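Local coordinates for fatty acyl CoA synthetase FADD13 (FATTY-ACYL-CoA SYNTHETASE) (Mycobacterium tuberculosis, PDB 3R44), which is a fatty acyl-CoA synthetase of the AMP-binding (ANL) superfamily, with a large AMP-binding region and a C-terminal domain, at residues Gly262-Ala267 with Phe289-Ala294; Glu310-Tyr315 with Gly324-Ser329; Ala336-Arg341 with Tyr405-Asp410; Thr346-Arg351 with Gly398-Glu403. All coordinates share one frame; numbering follows the deposited sequence. Where two conformers were deposited one is given.

Interaction 1: Gly262-Ala267 with Phe289-Ala294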
loop_
_atom_site.group_PDB
_atom_site.type_symbol
_atom_site.label_atom_id
_atom_site.label_comp_id
_atom_site.label_asym_id
_atom_site.label_seq_id
_atom_site.Cartn_x
_atom_site.Cartn_y
_atom_site.Cartn_z
ATOM N N GLY A 262 -7.465 12.507 7.041
ATOM C CA GLY A 262 -6.488 11.620 7.661
ATOM C C GLY A 262 -6.317 10.339 6.890
ATOM O O GLY A 262 -7.302 9.764 6.448
ATOM N N GLY A 263 -5.090 9.848 6.780
ATOM C CA GLY A 263 -4.889 8.532 6.225
ATOM C C GLY A 263 -5.023 7.504 7.355
ATOM O O GLY A 263 -4.578 7.740 8.478
ATOM N N ALA A 264 -5.649 6.371 7.061
ATOM C CA ALA A 264 -5.859 5.322 8.037
ATOM C C ALA A 264 -6.071 3.953 7.431
ATOM O O ALA A 264 -5.969 3.743 6.213
ATOM C CB ALA A 264 -7.072 5.695 8.922
ATOM N N VAL A 265 -6.282 2.993 8.308
ATOM C CA VAL A 265 -6.734 1.642 7.944
ATOM C C VAL A 265 -7.828 1.293 8.968
ATOM O O VAL A 265 -7.975 1.996 9.992
ATOM C CB VAL A 265 -5.581 0.612 8.020
ATOM C CG1 VAL A 265 -4.492 0.875 6.923
ATOM C CG2 VAL A 265 -5.001 0.598 9.463
ATOM N N PRO A 266 -8.651 0.274 8.675
ATOM C CA PRO A 266 -9.798 0.002 9.529
ATOM C C PRO A 266 -9.408 -0.207 10.982
ATOM O O PRO A 266 -10.116 0.314 11.853
ATOM C CB PRO A 266 -10.407 -1.241 8.864
ATOM C CG PRO A 266 -10.175 -0.957 7.458
ATOM C CD PRO A 266 -8.771 -0.481 7.422
ATOM N N ALA A 267 -8.287 -0.891 11.263
ATOM C CA ALA A 267 -7.889 -1.095 12.689
ATOM C C ALA A 267 -7.732 0.236 13.407
ATOM O O ALA A 267 -8.130 0.370 14.571
ATOM C CB ALA A 267 -6.558 -1.927 12.836
ATOM N N PHE A 289 -11.583 10.325 6.550
ATOM C CA PHE A 289 -10.430 9.498 6.473
ATOM C C PHE A 289 -10.351 8.817 5.124
ATOM O O PHE A 289 -11.358 8.530 4.524
ATOM C CB PHE A 289 -10.496 8.404 7.529
ATOM C CG PHE A 289 -10.316 8.889 8.948
ATOM C CD1 PHE A 289 -9.043 9.150 9.471
ATOM C CD2 PHE A 289 -11.429 9.075 9.742
ATOM C CE1 PHE A 289 -8.887 9.583 10.795
ATOM C CE2 PHE A 289 -11.290 9.536 11.060
ATOM C CZ PHE A 289 -10.014 9.774 11.583
ATOM N N ILE A 290 -9.130 8.606 4.639
ATOM C CA ILE A 290 -8.872 7.803 3.448
ATOM C C ILE A 290 -8.322 6.511 4.028
ATOM O O ILE A 290 -7.317 6.561 4.723
ATOM C CB ILE A 290 -7.797 8.398 2.560
ATOM C CG1 ILE A 290 -8.212 9.794 2.103
ATOM C CG2 ILE A 290 -7.568 7.477 1.317
ATOM C CD1 ILE A 290 -7.112 10.567 1.341
ATOM N N THR A 291 -8.982 5.391 3.809
ATOM C CA THR A 291 -8.577 4.143 4.435
ATOM C C THR A 291 -8.237 3.110 3.381
ATOM O O THR A 291 -8.859 3.021 2.342
ATOM C CB THR A 291 -9.658 3.557 5.377
ATOM O OG1 THR A 291 -10.796 3.184 4.607
ATOM C CG2 THR A 291 -10.153 4.607 6.372
ATOM N N GLY A 292 -7.250 2.297 3.699
ATOM C CA GLY A 292 -6.853 1.192 2.842
ATOM C C GLY A 292 -7.182 -0.082 3.605
ATOM O O GLY A 292 -7.503 -0.030 4.770
ATOM N N GLY A 293 -7.118 -1.218 2.946
ATOM C CA GLY A 293 -7.321 -2.476 3.636
ATOM C C GLY A 293 -8.712 -2.989 3.357
ATOM O O GLY A 293 -9.367 -2.548 2.428
ATOM N N ALA A 294 -9.162 -3.929 4.160
ATOM C CA ALA A 294 -10.454 -4.528 3.960
ATOM C C ALA A 294 -11.540 -3.464 4.047
ATOM O O ALA A 294 -11.322 -2.373 4.568
ATOM C CB ALA A 294 -10.715 -5.632 5.001
#
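G262 meets F289 and I290 first: its carbonyl O accepts I290 N at 2.8 Å, and F289 lies against the same oxygen with its ring atom CD1 at 3.5 Å. The first torsion of F289 (chi1 -71°) sets CG beside the backbone N, anti to the carbonyl carbon. G263 adds a CA-H...O contact to I290 O. One residue on, A264 N donates to I290 O at 2.9 Å, which leaves I290 bonded through both its N and its O to residues two apart on strand 262-264, the pattern that defines a parallel register. A264 O then takes G292 N in a longer bond of 3.2 Å. The methyl of A264 shares a face with F289 and T291, its CB 4.0 Å from F289 CD1 and 4.1 Å from T291 CG2; L269 of helix 266-274 covers A264, F289 and T291 there. V265 occupies the N-cap position of that helix, and its CB and CG1 graze G292 O. P266, in the first turn, presses its ring CD to within 3.0 Å of G292 O and its CG toward A294 O. This carbonyl of G292 is buried by the contact and finds no polar partner in the model; V265 CA is close to it as well. The two strand axes run 27° apart, and the chain between them is largely helical, including helix 266-274. Neighbouring parallel strands joined through helix in this way form a beta-alpha-beta crossover, here within the mixed sheet of the AMP-binding domain.

Interaction 2: Glu310-Tyr315 with Gly324-Ser329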
loop_
_atom_site.group_PDB
_atom_site.type_symbol
_atom_site.label_atom_id
_atom_site.label_comp_id
_atom_site.label_asym_id
_atom_site.label_seq_id
_atom_site.Cartn_x
_atom_site.Cartn_y
_atom_site.Cartn_z
ATOM N N GLU A 310 -16.567 11.403 7.380
ATOM C CA GLU A 310 -16.811 10.416 6.323
ATOM C C GLU A 310 -15.604 9.520 6.118
ATOM O O GLU A 310 -14.559 9.767 6.690
ATOM C CB GLU A 310 -17.235 11.113 5.045
ATOM C CG GLU A 310 -18.692 11.567 5.191
ATOM C CD GLU A 310 -19.268 12.249 3.984
ATOM O OE1 GLU A 310 -18.518 12.891 3.228
ATOM O OE2 GLU A 310 -20.501 12.166 3.806
ATOM N N VAL A 311 -15.756 8.486 5.297
ATOM C CA VAL A 311 -14.668 7.567 5.037
ATOM C C VAL A 311 -14.568 7.336 3.530
ATOM O O VAL A 311 -15.581 7.091 2.872
ATOM C CB VAL A 311 -14.869 6.224 5.802
ATOM C CG1 VAL A 311 -13.681 5.343 5.624
ATOM C CG2 VAL A 311 -15.041 6.493 7.327
ATOM N N VAL A 312 -13.365 7.487 2.987
ATOM C CA VAL A 312 -13.044 7.088 1.619
ATOM C C VAL A 312 -12.265 5.767 1.684
ATOM O O VAL A 312 -11.377 5.580 2.538
ATOM C CB VAL A 312 -12.221 8.182 0.907
ATOM C CG1 VAL A 312 -11.626 7.677 -0.446
ATOM C CG2 VAL A 312 -13.090 9.497 0.829
ATOM N N GLN A 313 -12.623 4.852 0.797
ATOM C CA GLN A 313 -12.000 3.532 0.751
ATOM C C GLN A 313 -11.573 3.264 -0.672
ATOM O O GLN A 313 -11.974 3.984 -1.566
ATOM C CB GLN A 313 -13.019 2.468 1.203
ATOM C CG GLN A 313 -13.442 2.570 2.601
ATOM C CD GLN A 313 -14.620 1.675 2.882
ATOM O OE1 GLN A 313 -14.428 0.490 3.123
ATOM N NE2 GLN A 313 -15.848 2.232 2.838
ATOM N N GLY A 314 -10.733 2.278 -0.886
ATOM C CA GLY A 314 -10.410 1.872 -2.240
ATOM C C GLY A 314 -9.579 0.638 -2.384
ATOM O O GLY A 314 -9.330 -0.091 -1.410
ATOM N N TYR A 315 -9.088 0.453 -3.598
ATOM C CA TYR A 315 -8.283 -0.647 -3.964
ATOM C C TYR A 315 -7.096 -0.131 -4.766
ATOM O O TYR A 315 -7.283 0.650 -5.732
ATOM C CB TYR A 315 -9.092 -1.567 -4.836
ATOM C CG TYR A 315 -8.298 -2.644 -5.534
ATOM C CD1 TYR A 315 -7.811 -3.749 -4.825
ATOM C CD2 TYR A 315 -8.035 -2.560 -6.895
ATOM C CE1 TYR A 315 -7.149 -4.779 -5.471
ATOM C CE2 TYR A 315 -7.344 -3.569 -7.543
ATOM C CZ TYR A 315 -6.894 -4.665 -6.821
ATOM O OH TYR A 315 -6.205 -5.646 -7.500
ATOM N N GLY A 324 -6.092 3.325 -8.284
ATOM C CA GLY A 324 -6.857 2.203 -8.791
ATOM C C GLY A 324 -8.320 2.545 -8.716
ATOM O O GLY A 324 -8.829 3.190 -9.647
ATOM N N THR A 325 -8.999 2.122 -7.649
ATOM C CA THR A 325 -10.378 2.485 -7.420
ATOM C C THR A 325 -10.520 3.223 -6.079
ATOM O O THR A 325 -9.784 2.966 -5.113
ATOM C CB THR A 325 -11.407 1.280 -7.450
ATOM O OG1 THR A 325 -11.131 0.376 -6.379
ATOM C CG2 THR A 325 -11.412 0.494 -8.796
ATOM N N LEU A 326 -11.538 4.089 -6.023
ATOM C CA LEU A 326 -11.915 4.828 -4.836
ATOM C C LEU A 326 -13.420 4.804 -4.661
ATOM O O LEU A 326 -14.170 4.962 -5.627
ATOM C CB LEU A 326 -11.369 6.267 -4.844
ATOM C CG LEU A 326 -9.830 6.419 -4.672
ATOM C CD1 LEU A 326 -9.538 7.865 -4.886
ATOM C CD2 LEU A 326 -9.307 5.952 -3.296
ATOM N N LEU A 327 -13.827 4.524 -3.433
ATOM C CA LEU A 327 -15.249 4.563 -3.026
ATOM C C LEU A 327 -15.394 5.857 -2.285
ATOM O O LEU A 327 -14.939 6.010 -1.140
ATOM C CB LEU A 327 -15.603 3.341 -2.180
ATOM C CG LEU A 327 -17.047 3.280 -1.675
ATOM C CD1 LEU A 327 -17.913 2.993 -2.896
ATOM C CD2 LEU A 327 -17.241 2.233 -0.579
ATOM N N LEU A 328 -15.987 6.826 -2.948
ATOM C CA LEU A 328 -16.094 8.133 -2.378
ATOM C C LEU A 328 -17.037 8.135 -1.151
ATOM O O LEU A 328 -17.841 7.213 -0.934
ATOM C CB LEU A 328 -16.435 9.167 -3.490
ATOM C CG LEU A 328 -15.384 9.231 -4.642
ATOM C CD1 LEU A 328 -15.725 10.316 -5.656
ATOM C CD2 LEU A 328 -13.987 9.417 -4.123
ATOM N N SER A 329 -16.871 9.154 -0.311
ATOM C CA SER A 329 -17.637 9.336 0.899
ATOM C C SER A 329 -19.155 9.162 0.746
ATOM O O SER A 329 -19.797 8.446 1.507
ATOM C CB SER A 329 -17.361 10.748 1.397
ATOM O OG SER A 329 -15.962 11.005 1.338
HETATM O O HOH W 1 -15.971 4.955 1.485
HETATM O O HOH W 2 -18.368 8.007 4.586
#
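V312 meets L326 and S329 through a first torsion of 169°, which sets CG1 anti to the backbone N and CG2 anti to the carbonyl carbon. CG2 thereby faces S329 OG at 3.3 Å, while CG1 approaches L326 CD2 at 4.1 Å. Q313 and L327 share one face of the sheet, where their side chains run next to each other in the same direction and Q313 NE2 comes 3.7 Å from L327 CD2. The backbones form an antiparallel beta hairpin. Q313 and L327 are a hydrogen-bonded pair, the bond from L327 N to Q313 O being short and almost straight at 2.7 Å and 175°, and Y315 with T325 is a second such pair. Between them G314 and L326 form a non-hydrogen-bonded pair, their CA atoms 4.2 Å apart. Strand 310-316 is the point where the parallel run of the mixed sheet ends: it is parallel to 288-291 and antiparallel to 324-327. A water bridges the hairpin, donating to V311 O at 2.6 Å and to L327 O while accepting from Q313 NE2 at 3.0 Å. The other end of that amide, OE1, is held by M296 N, so both ends of the group are engaged. At the far end T325 OG1 sits 3.2 Å from Y315 CB and is hydrogen-bonded to A339 O, and Y315 OH reaches D396.

Interaction 3: Ala336-Arg341 with Tyr405-Asp410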
loop_
_atom_site.group_PDB
_atom_site.type_symbol
_atom_site.label_atom_id
_atom_site.label_comp_id
_atom_site.label_asym_id
_atom_site.label_seq_id
_atom_site.Cartn_x
_atom_site.Cartn_y
_atom_site.Cartn_z
ATOM N N ALA A 336 -21.369 -0.609 0.923
ATOM C CA ALA A 336 -20.589 -1.364 1.919
ATOM C C ALA A 336 -20.007 -2.589 1.271
ATOM O O ALA A 336 -20.738 -3.375 0.628
ATOM C CB ALA A 336 -21.426 -1.773 3.095
ATOM N N GLY A 337 -18.691 -2.717 1.414
ATOM C CA GLY A 337 -17.940 -3.857 0.895
ATOM C C GLY A 337 -17.334 -3.646 -0.487
ATOM O O GLY A 337 -16.486 -4.447 -0.932
ATOM N N SER A 338 -17.738 -2.568 -1.168
ATOM C CA SER A 338 -17.147 -2.223 -2.451
ATOM C C SER A 338 -15.804 -1.510 -2.269
ATOM O O SER A 338 -15.611 -0.793 -1.294
ATOM C CB SER A 338 -18.060 -1.325 -3.260
ATOM O OG SER A 338 -17.452 -1.026 -4.489
ATOM N N ALA A 339 -14.916 -1.665 -3.248
ATOM C CA ALA A 339 -13.677 -0.927 -3.355
ATOM C C ALA A 339 -13.867 0.366 -4.197
ATOM O O ALA A 339 -12.917 1.119 -4.403
ATOM C CB ALA A 339 -12.584 -1.842 -4.016
ATOM N N GLY A 340 -15.087 0.580 -4.691
ATOM C CA GLY A 340 -15.493 1.790 -5.378
ATOM C C GLY A 340 -15.315 1.708 -6.891
ATOM O O GLY A 340 -15.231 0.617 -7.451
ATOM N N ARG A 341 -15.380 2.875 -7.520
ATOM C CA ARG A 341 -15.256 3.016 -8.976
ATOM C C ARG A 341 -13.819 3.334 -9.391
ATOM O O ARG A 341 -13.016 3.826 -8.599
ATOM C CB ARG A 341 -16.135 4.184 -9.429
ATOM C CG ARG A 341 -17.664 3.952 -9.350
ATOM C CD ARG A 341 -18.459 5.189 -9.708
ATOM N NE ARG A 341 -19.773 4.754 -10.193
ATOM C CZ ARG A 341 -20.862 5.464 -10.091
ATOM N NH1 ARG A 341 -20.819 6.636 -9.491
ATOM N NH2 ARG A 341 -21.998 4.986 -10.542
ATOM N N TYR A 405 -19.092 -0.449 -9.837
ATOM C CA TYR A 405 -18.475 -0.577 -8.517
ATOM C C TYR A 405 -17.761 -1.918 -8.444
ATOM O O TYR A 405 -18.356 -2.980 -8.738
ATOM C CB TYR A 405 -19.488 -0.404 -7.402
ATOM C CG TYR A 405 -19.969 1.008 -7.215
ATOM C CD1 TYR A 405 -19.317 1.870 -6.381
ATOM C CD2 TYR A 405 -21.038 1.497 -7.921
ATOM C CE1 TYR A 405 -19.747 3.192 -6.193
ATOM C CE2 TYR A 405 -21.457 2.833 -7.784
ATOM C CZ TYR A 405 -20.822 3.653 -6.924
ATOM O OH TYR A 405 -21.275 4.918 -6.747
ATOM N N LEU A 406 -16.495 -1.854 -8.086
ATOM C CA LEU A 406 -15.631 -3.028 -7.918
ATOM C C LEU A 406 -15.807 -3.672 -6.538
ATOM O O LEU A 406 -15.813 -2.975 -5.511
ATOM C CB LEU A 406 -14.170 -2.607 -8.048
ATOM C CG LEU A 406 -13.115 -3.693 -7.860
ATOM C CD1 LEU A 406 -13.385 -4.820 -8.866
ATOM C CD2 LEU A 406 -11.667 -3.175 -8.035
ATOM N N TYR A 407 -15.923 -5.002 -6.527
ATOM C CA TYR A 407 -15.985 -5.801 -5.301
ATOM C C TYR A 407 -14.862 -6.810 -5.418
ATOM O O TYR A 407 -14.861 -7.629 -6.317
ATOM C CB TYR A 407 -17.320 -6.538 -5.128
ATOM C CG TYR A 407 -18.483 -5.624 -4.795
ATOM C CD1 TYR A 407 -18.892 -5.459 -3.483
ATOM C CD2 TYR A 407 -19.131 -4.893 -5.775
ATOM C CE1 TYR A 407 -19.929 -4.610 -3.144
ATOM C CE2 TYR A 407 -20.187 -4.021 -5.451
ATOM C CZ TYR A 407 -20.574 -3.897 -4.147
ATOM O OH TYR A 407 -21.583 -3.055 -3.812
ATOM N N ILE A 408 -13.869 -6.718 -4.550
ATOM C CA ILE A 408 -12.808 -7.686 -4.559
ATOM C C ILE A 408 -13.222 -8.975 -3.867
ATOM O O ILE A 408 -13.703 -8.998 -2.716
ATOM C CB ILE A 408 -11.513 -7.121 -3.940
ATOM C CG1 ILE A 408 -11.033 -5.880 -4.693
ATOM C CG2 ILE A 408 -10.393 -8.194 -3.871
ATOM C CD1 ILE A 408 -10.349 -6.120 -5.952
ATOM N N LYS A 409 -13.022 -10.074 -4.558
ATOM C CA LYS A 409 -13.436 -11.374 -4.046
ATOM C C LYS A 409 -12.303 -12.147 -3.435
ATOM O O LYS A 409 -12.517 -12.868 -2.454
ATOM C CB LYS A 409 -14.075 -12.223 -5.146
ATOM C CG LYS A 409 -15.330 -11.642 -5.724
ATOM C CD LYS A 409 -16.383 -11.449 -4.651
ATOM C CE LYS A 409 -17.661 -10.801 -5.176
ATOM N NZ LYS A 409 -18.325 -11.664 -6.231
ATOM N N ASP A 410 -11.120 -12.059 -4.036
ATOM C CA ASP A 410 -9.946 -12.773 -3.523
ATOM C C ASP A 410 -8.688 -12.084 -4.014
ATOM O O ASP A 410 -8.716 -11.385 -5.041
ATOM C CB ASP A 410 -9.913 -14.198 -4.027
ATOM C CG ASP A 410 -9.930 -15.222 -2.924
ATOM O OD1 ASP A 410 -9.538 -14.948 -1.748
ATOM O OD2 ASP A 410 -10.402 -16.325 -3.254
HETATM O O HOH W 3 -22.442 -3.349 -1.535
HETATM O O HOH W 4 -14.128 -4.953 -2.337
#
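S338 and A339 converge on L406, whose carbonyl O accepts two hydrogen bonds. A339 N comes to L406 O nearly along the C=O axis at 2.8 Å; S338 OG, 2.7 Å from L406 O, approaches from above the carbonyl plane, 40° out of it. The hydroxyl is also an acceptor, G340 N lying 2.9 Å from S338 OG in an ST turn, and so joins the turn of its own loop to strand 406-410. The return bond, L406 N to G340 O, is 2.8 Å long and close to straight at 173°. Two waters extend the polar seam, one between G337 O and I408 N, the other between A336 O and Y407 OH. What these bonds fasten is the loop before strand 341-342, the edge strand of the large mixed sheet, onto a hairpin of strands 396-400 and 406-410; a classic beta bulge at K409 and D410 opposite I397 interrupts that hairpin. Two contacts are CH-pi: S338 CB lies over the Y407 ring, offset toward its rim, and R341 CG stands 3.9 Å from the Y405 ring centroid. Beyond CG the guanidinium passes over the CE2-OH side of that ring, planes 28° apart, R341 NE 3.5 Å from Y405 CE2. R341 NH1 and Y405 OH, 3.3 Å apart, meet at too poor an angle to bond. D331 binds Y405 OH; E403 forms a salt bridge with R341 NH2. A339 CB also rests on L406 CG and I408 CG1.

Interaction 4: Thr346-Arg351 with Gly398-Glu403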
loop_
_atom_site.group_PDB
_atom_site.type_symbol
_atom_site.label_atom_id
_atom_site.label_comp_id
_atom_site.label_asym_id
_atom_site.label_seq_id
_atom_site.Cartn_x
_atom_site.Cartn_y
_atom_site.Cartn_z
ATOM N N THR A 346 -7.546 6.436 -14.640
ATOM C CA THR A 346 -7.406 4.980 -14.455
ATOM C C THR A 346 -8.575 4.269 -15.124
ATOM O O THR A 346 -9.743 4.674 -14.960
ATOM C CB THR A 346 -7.295 4.562 -12.953
ATOM O OG1 THR A 346 -6.586 3.314 -12.835
ATOM C CG2 THR A 346 -8.654 4.392 -12.317
ATOM N N ASP A 347 -8.279 3.215 -15.903
ATOM C CA ASP A 347 -9.346 2.353 -16.358
ATOM C C ASP A 347 -9.231 1.025 -15.616
ATOM O O ASP A 347 -8.136 0.495 -15.422
ATOM C CB ASP A 347 -9.316 2.086 -17.870
ATOM C CG ASP A 347 -9.458 3.365 -18.731
ATOM O OD1 ASP A 347 -9.940 4.395 -18.234
ATOM O OD2 ASP A 347 -9.103 3.350 -19.934
ATOM N N VAL A 348 -10.343 0.466 -15.190
ATOM C CA VAL A 348 -10.307 -0.778 -14.389
ATOM C C VAL A 348 -11.316 -1.702 -14.989
ATOM O O VAL A 348 -12.398 -1.245 -15.327
ATOM C CB VAL A 348 -10.687 -0.515 -12.905
ATOM C CG1 VAL A 348 -10.760 -1.858 -12.115
ATOM C CG2 VAL A 348 -9.754 0.571 -12.264
ATOM N N ALA A 349 -10.992 -2.977 -15.196
ATOM C CA ALA A 349 -11.930 -3.884 -15.822
ATOM C C ALA A 349 -11.662 -5.267 -15.237
ATOM O O ALA A 349 -10.815 -5.391 -14.324
ATOM C CB ALA A 349 -11.771 -3.891 -17.405
ATOM N N VAL A 350 -12.370 -6.270 -15.736
ATOM C CA VAL A 350 -12.126 -7.671 -15.361
ATOM C C VAL A 350 -11.853 -8.536 -16.573
ATOM O O VAL A 350 -12.575 -8.450 -17.569
ATOM C CB VAL A 350 -13.292 -8.244 -14.503
ATOM C CG1 VAL A 350 -13.261 -7.655 -13.083
ATOM C CG2 VAL A 350 -14.589 -8.028 -15.198
ATOM N N ARG A 351 -10.843 -9.421 -16.479
ATOM C CA ARG A 351 -10.465 -10.282 -17.568
ATOM C C ARG A 351 -11.007 -11.658 -17.267
ATOM O O ARG A 351 -10.616 -12.265 -16.284
ATOM C CB ARG A 351 -8.942 -10.330 -17.661
ATOM C CG ARG A 351 -8.359 -11.197 -18.724
ATOM C CD ARG A 351 -6.860 -11.085 -18.659
ATOM N NE ARG A 351 -6.227 -11.737 -19.797
ATOM C CZ ARG A 351 -6.038 -13.036 -19.936
ATOM N NH1 ARG A 351 -6.451 -13.910 -19.018
ATOM N NH2 ARG A 351 -5.440 -13.465 -21.055
ATOM N N GLY A 398 -12.279 -10.271 -8.927
ATOM C CA GLY A 398 -13.351 -9.458 -8.401
ATOM C C GLY A 398 -14.544 -9.392 -9.337
ATOM O O GLY A 398 -14.628 -10.109 -10.312
ATOM N N GLU A 399 -15.468 -8.514 -9.000
ATOM C CA GLU A 399 -16.694 -8.347 -9.777
ATOM C C GLU A 399 -16.992 -6.864 -9.860
ATOM O O GLU A 399 -16.952 -6.195 -8.848
ATOM C CB GLU A 399 -17.884 -9.053 -9.102
ATOM C CG GLU A 399 -19.156 -8.997 -9.979
ATOM C CD GLU A 399 -20.273 -9.970 -9.525
ATOM O OE1 GLU A 399 -20.060 -10.741 -8.557
ATOM O OE2 GLU A 399 -21.356 -9.979 -10.164
ATOM N N ILE A 400 -17.324 -6.365 -11.041
ATOM C CA ILE A 400 -17.728 -4.992 -11.229
ATOM C C ILE A 400 -19.225 -5.040 -11.494
ATOM O O ILE A 400 -19.659 -5.675 -12.455
ATOM C CB ILE A 400 -16.933 -4.295 -12.336
ATOM C CG1 ILE A 400 -15.429 -4.398 -12.053
ATOM C CG2 ILE A 400 -17.365 -2.825 -12.498
ATOM C CD1 ILE A 400 -14.545 -3.825 -13.159
ATOM N N ASP A 401 -19.988 -4.358 -10.662
ATOM C CA ASP A 401 -21.428 -4.330 -10.825
ATOM C C ASP A 401 -21.857 -3.446 -11.978
ATOM O O ASP A 401 -21.049 -2.746 -12.602
ATOM C CB ASP A 401 -22.156 -4.031 -9.505
ATOM C CG ASP A 401 -22.138 -2.599 -9.082
ATOM O OD1 ASP A 401 -21.746 -1.687 -9.815
ATOM O OD2 ASP A 401 -22.536 -2.348 -7.914
ATOM N N ASP A 402 -23.153 -3.493 -12.287
ATOM C CA ASP A 402 -23.678 -2.768 -13.442
ATOM C C ASP A 402 -23.425 -1.253 -13.338
ATOM O O ASP A 402 -23.438 -0.541 -14.356
ATOM C CB ASP A 402 -25.190 -3.074 -13.630
ATOM C CG ASP A 402 -25.468 -4.554 -14.018
ATOM O OD1 ASP A 402 -24.643 -5.147 -14.770
ATOM O OD2 ASP A 402 -26.513 -5.111 -13.582
ATOM N N GLU A 403 -23.191 -0.743 -12.128
ATOM C CA GLU A 403 -23.001 0.688 -11.955
ATOM C C GLU A 403 -21.492 1.040 -11.887
ATOM O O GLU A 403 -21.120 2.192 -11.621
ATOM C CB GLU A 403 -23.764 1.204 -10.701
ATOM C CG GLU A 403 -25.138 1.740 -10.961
ATOM C CD GLU A 403 -25.122 2.981 -11.896
ATOM O OE1 GLU A 403 -24.515 4.044 -11.559
ATOM O OE2 GLU A 403 -25.757 2.884 -12.971
#
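Directly after I400, which packs on V348 and V350, the carboxylate oxygen OD1 of D401 receives two backbone N-H groups. E403 N lies 2.9 Å from D401 OD1 and closes an Asx turn, approaching from above the carboxylate plane, 51° out of it; Y405 N is the second donor. D401 OD2 is paired with K335, so both oxygens are engaged where the chain leaves strand 398-400. No hydrogen bond crosses between the segments, and the contact itself is apolar. Strand 346-351 belongs to a five-stranded antiparallel sheet, and strand 396-400 to a two-stranded hairpin; the short axes come no nearer than 7.3 Å, with 119° between their directions. No backbone bond or bridge joins the two segments, which meet mainly through I400 and V350. With CG1 anti to the carbonyl carbon and CD1 extended beyond it (chi2 176°), I400 brings CD1 down on A349 CA at 3.7 Å and on V350 CG1 at 4.0 Å, with V348 CG1 at 4.4 Å. The V350 and I400 side chains pass alongside, running in opposite senses, and V350 CG1 continues to G398 O at 3.9 Å. The isoleucine also touches L406 of the adjoining hairpin strand.

From the N terminus, interaction 1 comes first, closing a largely helical loop between 262-267 and 289-294. Interaction 2 follows in series as a beta hairpin with a loop of several residues, and the two join within one mixed sheet: T291 N and F289 O pair with V312 O and V312 N. Interaction 3 then closes a much longer loop, from 336-341 to 405-410, and interaction 4 falls wholly within it, bringing 346-351 to 398-403. A backbone bond of L326 N with R341 O ties interactions 2 and 3, while Y407 N with E399 O ties 3 and 4. Together they run from the mixed sheet to the two small antiparallel sheets.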